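PDB 3I1I: homoserine O-acetyltransferase from Bacillus anthracis str. 'Ames Ancestor', which probably transfers the acetyl group of acetyl-CoA to the hydroxyl of homoserine, an early step of methionine biosynthesis, using an alpha/beta-hydrolase fold. Local coordinates for residues Tyr325-Val330 with Ala340-Ile345; Asn309-Pro314 with Tyr366-Arg371. All coordinates share one frame; numbering follows the deposited sequence. Where two conformers were deposited one is given.

Contact 1: residues Tyr325-Val330 with Ala340-Ile345; sequences YNYKMV and AEVYEI
In the last beta-alpha-beta crossover of the alpha/beta-hydrolase sheet, strand 309-313 leads through helix 324-335 into the edge strand 340-342; the helical residues 325-330 lie back on 340-345, nearly antiparallel to the strand (162°) with the short axes 8.0 Å apart. V342 carries the packing with both methyls. V342 CG1, anti to the backbone N, sits over one face of the Y327 ring, a CH-pi contact 4.1 Å from the ring centroid. V342 CG2, beside the backbone N, is directed at the helix and meets V330 CG2 at 3.7 Å, the two side chains crossing obliquely, and also lies above the rim of the tyrosine ring. One turn on from Y327, V330 CG1 rests against the start of the strand, 3.6 Å from A340 O. The phenol continues past V342 to E344, where Y327 OH donates to E344 OE1 at 2.8 Å. The hydroxyl approaches from above the carboxylate plane, 64° out of it, with ring and carboxylate planes 61° apart. The other oxygen, OE2, is bonded to S323 OG, so both are engaged and the group's rotation is restrained. Beneath this layer N326 and V330 pack on M312 of strand 309-313, N326 ND2 is bonded to T180 O, and on the reverse side of the edge strand E341 turns to helix 362-370, touching F368, with OE1 in a salt bridge to K364 NZ and OE2 hydrogen-bonded to Y339 OH.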
loop_
_atom_site.group_PDB
_atom_site.type_symbol
_atom_site.label_atom_id
_atom_site.label_comp_id
_atom_site.label_asym_id
_atom_site.label_seq_id
_atom_site.Cartn_x
_atom_site.Cartn_y
_atom_site.Cartn_z
ATOM N N TYR A 325 -22.989 -3.394 7.205
ATOM C CA TYR A 325 -23.250 -2.227 8.047
ATOM C C TYR A 325 -24.412 -1.403 7.508
ATOM O O TYR A 325 -24.991 -0.637 8.257
ATOM C CB TYR A 325 -21.992 -1.379 8.221
ATOM C CG TYR A 325 -20.816 -2.219 8.644
ATOM C CD1 TYR A 325 -20.778 -2.795 9.905
ATOM C CD2 TYR A 325 -19.783 -2.504 7.750
ATOM C CE1 TYR A 325 -19.721 -3.620 10.291
ATOM C CE2 TYR A 325 -18.706 -3.300 8.122
ATOM C CZ TYR A 325 -18.677 -3.869 9.384
ATOM O OH TYR A 325 -17.624 -4.677 9.746
ATOM N N ASN A 326 -24.791 -1.568 6.233
ATOM C CA ASN A 326 -26.034 -0.933 5.764
ATOM C C ASN A 326 -27.239 -1.586 6.472
ATOM O O ASN A 326 -28.197 -0.894 6.900
ATOM C CB ASN A 326 -26.208 -1.043 4.256
ATOM C CG ASN A 326 -25.343 -0.083 3.449
ATOM O OD1 ASN A 326 -25.717 0.242 2.325
ATOM N ND2 ASN A 326 -24.217 0.370 3.988
ATOM N N TYR A 327 -27.199 -2.917 6.599
ATOM C CA TYR A 327 -28.287 -3.658 7.263
ATOM C C TYR A 327 -28.396 -3.279 8.719
ATOM O O TYR A 327 -29.494 -3.082 9.247
ATOM C CB TYR A 327 -28.095 -5.159 7.126
ATOM C CG TYR A 327 -28.374 -5.651 5.730
ATOM C CD1 TYR A 327 -29.683 -5.866 5.287
ATOM C CD2 TYR A 327 -27.338 -5.844 4.826
ATOM C CE1 TYR A 327 -29.954 -6.271 3.970
ATOM C CE2 TYR A 327 -27.582 -6.265 3.523
ATOM C CZ TYR A 327 -28.885 -6.486 3.105
ATOM O OH TYR A 327 -29.082 -6.924 1.816
ATOM N N LYS A 328 -27.254 -3.128 9.383
ATOM C CA LYS A 328 -27.276 -2.750 10.793
ATOM C C LYS A 328 -27.975 -1.393 10.962
ATOM O O LYS A 328 -28.899 -1.255 11.760
ATOM C CB LYS A 328 -25.852 -2.706 11.348
ATOM C CG LYS A 328 -25.746 -2.322 12.802
ATOM C CD LYS A 328 -26.160 -3.482 13.737
ATOM C CE LYS A 328 -27.523 -3.276 14.409
ATOM N NZ LYS A 328 -27.345 -3.457 15.882
HETATM N N MSE A 329 -27.539 -0.411 10.193
HETATM C CA MSE A 329 -28.067 0.954 10.248
HETATM C C MSE A 329 -29.566 1.006 9.989
HETATM O O MSE A 329 -30.313 1.680 10.701
HETATM C CB MSE A 329 -27.324 1.818 9.236
HETATM C CG MSE A 329 -28.050 3.067 8.800
HETATM SE SE MSE A 329 -26.896 4.167 7.694
HETATM C CE MSE A 329 -28.134 5.612 7.204
ATOM N N VAL A 330 -29.999 0.286 8.964
ATOM C CA VAL A 330 -31.401 0.262 8.594
ATOM C C VAL A 330 -32.225 -0.394 9.698
ATOM O O VAL A 330 -33.351 0.049 10.048
ATOM C CB VAL A 330 -31.558 -0.374 7.184
ATOM C CG1 VAL A 330 -32.986 -0.943 6.927
ATOM C CG2 VAL A 330 -31.101 0.693 6.099
ATOM N N ALA A 340 -37.003 3.016 6.469
ATOM C CA ALA A 340 -35.646 2.763 6.031
ATOM C C ALA A 340 -35.559 1.391 5.381
ATOM O O ALA A 340 -36.189 0.436 5.875
ATOM C CB ALA A 340 -34.676 2.870 7.203
ATOM N N GLU A 341 -34.840 1.291 4.260
ATOM C CA GLU A 341 -34.686 0.022 3.547
ATOM C C GLU A 341 -33.316 -0.112 2.886
ATOM O O GLU A 341 -32.658 0.894 2.574
ATOM C CB GLU A 341 -35.823 -0.215 2.527
ATOM C CG GLU A 341 -35.977 0.814 1.410
ATOM C CD GLU A 341 -37.157 0.484 0.397
ATOM O OE1 GLU A 341 -37.225 -0.663 -0.138
ATOM O OE2 GLU A 341 -37.999 1.393 0.145
ATOM N N VAL A 342 -32.889 -1.362 2.711
ATOM C CA VAL A 342 -31.694 -1.725 1.957
ATOM C C VAL A 342 -32.169 -2.338 0.649
ATOM O O VAL A 342 -33.056 -3.167 0.638
ATOM C CB VAL A 342 -30.822 -2.800 2.659
ATOM C CG1 VAL A 342 -29.614 -3.123 1.785
ATOM C CG2 VAL A 342 -30.382 -2.347 4.069
ATOM N N TYR A 343 -31.598 -1.890 -0.456
ATOM C CA TYR A 343 -31.780 -2.552 -1.725
ATOM C C TYR A 343 -30.385 -2.898 -2.209
ATOM O O TYR A 343 -29.628 -2.028 -2.610
ATOM C CB TYR A 343 -32.474 -1.613 -2.662
ATOM C CG TYR A 343 -32.795 -2.178 -4.012
ATOM C CD1 TYR A 343 -33.922 -2.967 -4.206
ATOM C CD2 TYR A 343 -31.988 -1.882 -5.118
ATOM C CE1 TYR A 343 -34.222 -3.463 -5.461
ATOM C CE2 TYR A 343 -32.278 -2.364 -6.355
ATOM C CZ TYR A 343 -33.388 -3.145 -6.527
ATOM O OH TYR A 343 -33.667 -3.611 -7.770
ATOM N N GLU A 344 -30.039 -4.175 -2.078
ATOM C CA GLU A 344 -28.695 -4.687 -2.364
ATOM C C GLU A 344 -28.559 -5.151 -3.798
ATOM O O GLU A 344 -29.328 -5.962 -4.270
ATOM C CB GLU A 344 -28.338 -5.842 -1.428
ATOM C CG GLU A 344 -26.895 -6.278 -1.603
ATOM C CD GLU A 344 -26.366 -7.079 -0.425
ATOM O OE1 GLU A 344 -27.089 -7.958 0.064
ATOM O OE2 GLU A 344 -25.225 -6.851 0.017
ATOM N N ILE A 345 -27.565 -4.631 -4.486
ATOM C CA ILE A 345 -27.253 -5.092 -5.823
ATOM C C ILE A 345 -26.049 -6.035 -5.832
ATOM O O ILE A 345 -25.268 -6.105 -4.869
ATOM C CB ILE A 345 -26.978 -3.900 -6.780
ATOM C CG1 ILE A 345 -25.712 -3.127 -6.380
ATOM C CG2 ILE A 345 -28.249 -2.964 -6.881
ATOM C CD1 ILE A 345 -25.474 -1.895 -7.268
#

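Contact 2: residues Asn309-Pro314 with Tyr366-Arg371; sequences NVLMIP and YEFLNR
F368 projects from the last turns of helix 362-370, and its ring stands crosswise to strand 309-313, one face on L311 and its edge turned to the N309-V310 backbone; the short axes of strand and helix run nearly antiparallel (169°). With CG anti to the backbone N (chi1 -167°), the side chain reaches the strand. There L311 CB stands almost on the ring normal, 9° off it and 3.5 Å from the F368 centroid, a CH-pi contact. The two side chains slide past each other in opposite directions: L311 sends CD2 back over the root of the phenylalanine, 3.7 Å from F368 CG. The tip of the ring meets N309, F368 CZ lying 3.5 Å from N309 O, near the ring plane, and 3.7 Å from N309 CB. A water lies over the centre of the opposite face, 3.2 Å above the plane, so the ring is sandwiched between aliphatic carbon and water oxygen. That water accepts from N309 ND2 at 3.1 Å and donates to F368 O at 2.8 Å, joining strand to helix. Beyond it, R371 CD passes 3.9 Å from N309 ND2, the two side chains crossing at about a right angle. N309 ND2 also bonds to K372 O, and OD1 accepts from S374 N. A helix near the C-terminus is thus packed on a face of the central alpha/beta-hydrolase sheet, F368 also touching R174 and I176 of strand 174-178 and E341 of strand 340-342. No direct hydrogen bond joins the two segments: the centre is apolar, and the buried amide beside it is satisfied through the water and the C-terminal backbone.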
loop_
_atom_site.group_PDB
_atom_site.type_symbol
_atom_site.label_atom_id
_atom_site.label_comp_id
_atom_site.label_asym_id
_atom_site.label_seq_id
_atom_site.Cartn_x
_atom_site.Cartn_y
_atom_site.Cartn_z
ATOM N N ASN A 309 -36.982 9.639 4.939
ATOM C CA ASN A 309 -37.139 8.268 4.444
ATOM C C ASN A 309 -35.762 7.875 3.984
ATOM O O ASN A 309 -35.150 8.657 3.280
ATOM C CB ASN A 309 -38.084 8.228 3.224
ATOM C CG ASN A 309 -39.560 8.277 3.589
ATOM O OD1 ASN A 309 -39.929 8.561 4.706
ATOM N ND2 ASN A 309 -40.411 7.982 2.620
ATOM N N VAL A 310 -35.252 6.717 4.383
ATOM C CA VAL A 310 -33.864 6.342 4.048
ATOM C C VAL A 310 -33.794 5.090 3.164
ATOM O O VAL A 310 -34.449 4.089 3.466
ATOM C CB VAL A 310 -33.009 6.108 5.336
ATOM C CG1 VAL A 310 -31.688 5.345 5.024
ATOM C CG2 VAL A 310 -32.730 7.460 6.047
ATOM N N LEU A 311 -33.015 5.178 2.073
ATOM C CA LEU A 311 -32.745 4.053 1.159
ATOM C C LEU A 311 -31.232 3.842 1.024
ATOM O O LEU A 311 -30.511 4.738 0.582
ATOM C CB LEU A 311 -33.353 4.310 -0.232
ATOM C CG LEU A 311 -33.129 3.197 -1.308
ATOM C CD1 LEU A 311 -33.697 1.777 -0.868
ATOM C CD2 LEU A 311 -33.695 3.584 -2.655
HETATM N N MSE A 312 -30.746 2.671 1.439
HETATM C CA MSE A 312 -29.324 2.311 1.282
HETATM C C MSE A 312 -29.205 1.262 0.139
HETATM O O MSE A 312 -29.961 0.258 0.093
HETATM C CB MSE A 312 -28.756 1.745 2.585
HETATM C CG MSE A 312 -28.799 2.632 3.850
HETATM SE SE MSE A 312 -27.842 4.300 3.573
HETATM C CE MSE A 312 -26.060 3.519 3.798
ATOM N N ILE A 313 -28.275 1.521 -0.786
ATOM C CA ILE A 313 -28.050 0.677 -1.954
ATOM C C ILE A 313 -26.593 0.224 -1.974
ATOM O O ILE A 313 -25.744 0.850 -2.599
ATOM C CB ILE A 313 -28.386 1.415 -3.245
ATOM C CG1 ILE A 313 -29.813 1.974 -3.188
ATOM C CG2 ILE A 313 -28.240 0.497 -4.483
ATOM C CD1 ILE A 313 -30.156 2.880 -4.462
ATOM N N PRO A 314 -26.282 -0.843 -1.223
ATOM C CA PRO A 314 -24.947 -1.414 -1.255
ATOM C C PRO A 314 -24.815 -2.475 -2.369
ATOM O O PRO A 314 -25.808 -2.970 -2.906
ATOM C CB PRO A 314 -24.843 -2.084 0.100
ATOM C CG PRO A 314 -26.183 -2.575 0.352
ATOM C CD PRO A 314 -27.110 -1.517 -0.207
ATOM N N TYR A 366 -36.175 5.673 -8.694
ATOM C CA TYR A 366 -37.371 6.313 -9.200
ATOM C C TYR A 366 -38.552 6.110 -8.255
ATOM O O TYR A 366 -39.199 7.045 -7.888
ATOM C CB TYR A 366 -37.695 5.732 -10.583
ATOM C CG TYR A 366 -38.970 6.246 -11.131
ATOM C CD1 TYR A 366 -39.047 7.529 -11.677
ATOM C CD2 TYR A 366 -40.131 5.484 -11.046
ATOM C CE1 TYR A 366 -40.263 8.030 -12.149
ATOM C CE2 TYR A 366 -41.340 5.971 -11.533
ATOM C CZ TYR A 366 -41.388 7.232 -12.087
ATOM O OH TYR A 366 -42.587 7.682 -12.546
ATOM N N GLU A 367 -38.819 4.873 -7.873
ATOM C CA GLU A 367 -39.913 4.535 -6.945
ATOM C C GLU A 367 -39.745 5.274 -5.614
ATOM O O GLU A 367 -40.700 5.788 -5.044
ATOM C CB GLU A 367 -39.950 3.007 -6.737
ATOM C CG GLU A 367 -40.817 2.427 -5.593
ATOM C CD GLU A 367 -40.644 0.871 -5.454
ATOM O OE1 GLU A 367 -40.499 0.346 -4.327
ATOM O OE2 GLU A 367 -40.624 0.171 -6.494
ATOM N N PHE A 368 -38.520 5.332 -5.116
ATOM C CA PHE A 368 -38.247 5.942 -3.832
ATOM C C PHE A 368 -38.428 7.464 -3.859
ATOM O O PHE A 368 -38.978 8.049 -2.923
ATOM C CB PHE A 368 -36.837 5.585 -3.390
ATOM C CG PHE A 368 -36.568 5.886 -1.976
ATOM C CD1 PHE A 368 -37.075 5.081 -0.989
ATOM C CD2 PHE A 368 -35.804 6.968 -1.617
ATOM C CE1 PHE A 368 -36.822 5.350 0.362
ATOM C CE2 PHE A 368 -35.559 7.239 -0.271
ATOM C CZ PHE A 368 -36.067 6.429 0.705
ATOM N N LEU A 369 -38.017 8.090 -4.949
ATOM C CA LEU A 369 -38.226 9.522 -5.130
ATOM C C LEU A 369 -39.717 9.879 -5.189
ATOM O O LEU A 369 -40.095 11.009 -4.906
ATOM C CB LEU A 369 -37.514 10.013 -6.383
ATOM C CG LEU A 369 -35.992 9.987 -6.294
ATOM C CD1 LEU A 369 -35.384 10.397 -7.648
ATOM C CD2 LEU A 369 -35.471 10.880 -5.112
ATOM N N ASN A 370 -40.551 8.902 -5.524
ATOM C CA ASN A 370 -41.991 9.082 -5.570
ATOM C C ASN A 370 -42.764 8.591 -4.362
ATOM O O ASN A 370 -43.937 8.790 -4.292
ATOM C CB ASN A 370 -42.529 8.401 -6.821
ATOM C CG ASN A 370 -42.180 9.173 -8.046
ATOM O OD1 ASN A 370 -42.623 10.312 -8.189
ATOM N ND2 ASN A 370 -41.342 8.605 -8.916
ATOM N N ARG A 371 -42.125 7.951 -3.405
ATOM C CA ARG A 371 -42.830 7.553 -2.205
ATOM C C ARG A 371 -42.948 8.759 -1.249
ATOM O O ARG A 371 -42.038 9.595 -1.165
ATOM C CB ARG A 371 -42.091 6.398 -1.556
ATOM C CG ARG A 371 -42.646 5.929 -0.245
ATOM C CD ARG A 371 -41.648 5.011 0.393
ATOM N NE ARG A 371 -41.419 3.828 -0.444
ATOM C CZ ARG A 371 -42.222 2.761 -0.464
ATOM N NH1 ARG A 371 -43.298 2.715 0.328
ATOM N NH2 ARG A 371 -41.941 1.725 -1.264
HETATM O O HOH W 1 -38.989 7.924 -0.130
#

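Strand 309-313 is the element common to both places: contact 2 packs helix 362-370 on one side of it, whereas in contact 1 the helix that follows it in the chain covers the neighbouring edge strand from the other side of the sheet. The strands themselves are joined by probable hydrogen bonds, Y343 N to M312 O and E341 O to M312 N, each 2.8 Å. Contact 2 is the more fully buried, centred on a phenyl ring with a water as its polar bridge; contact 1 is partly buried, its valines giving way to an exposed tyrosine bonded directly to a carboxylate. Along the chain, contact 1 is nested within the loop that contact 2 closes.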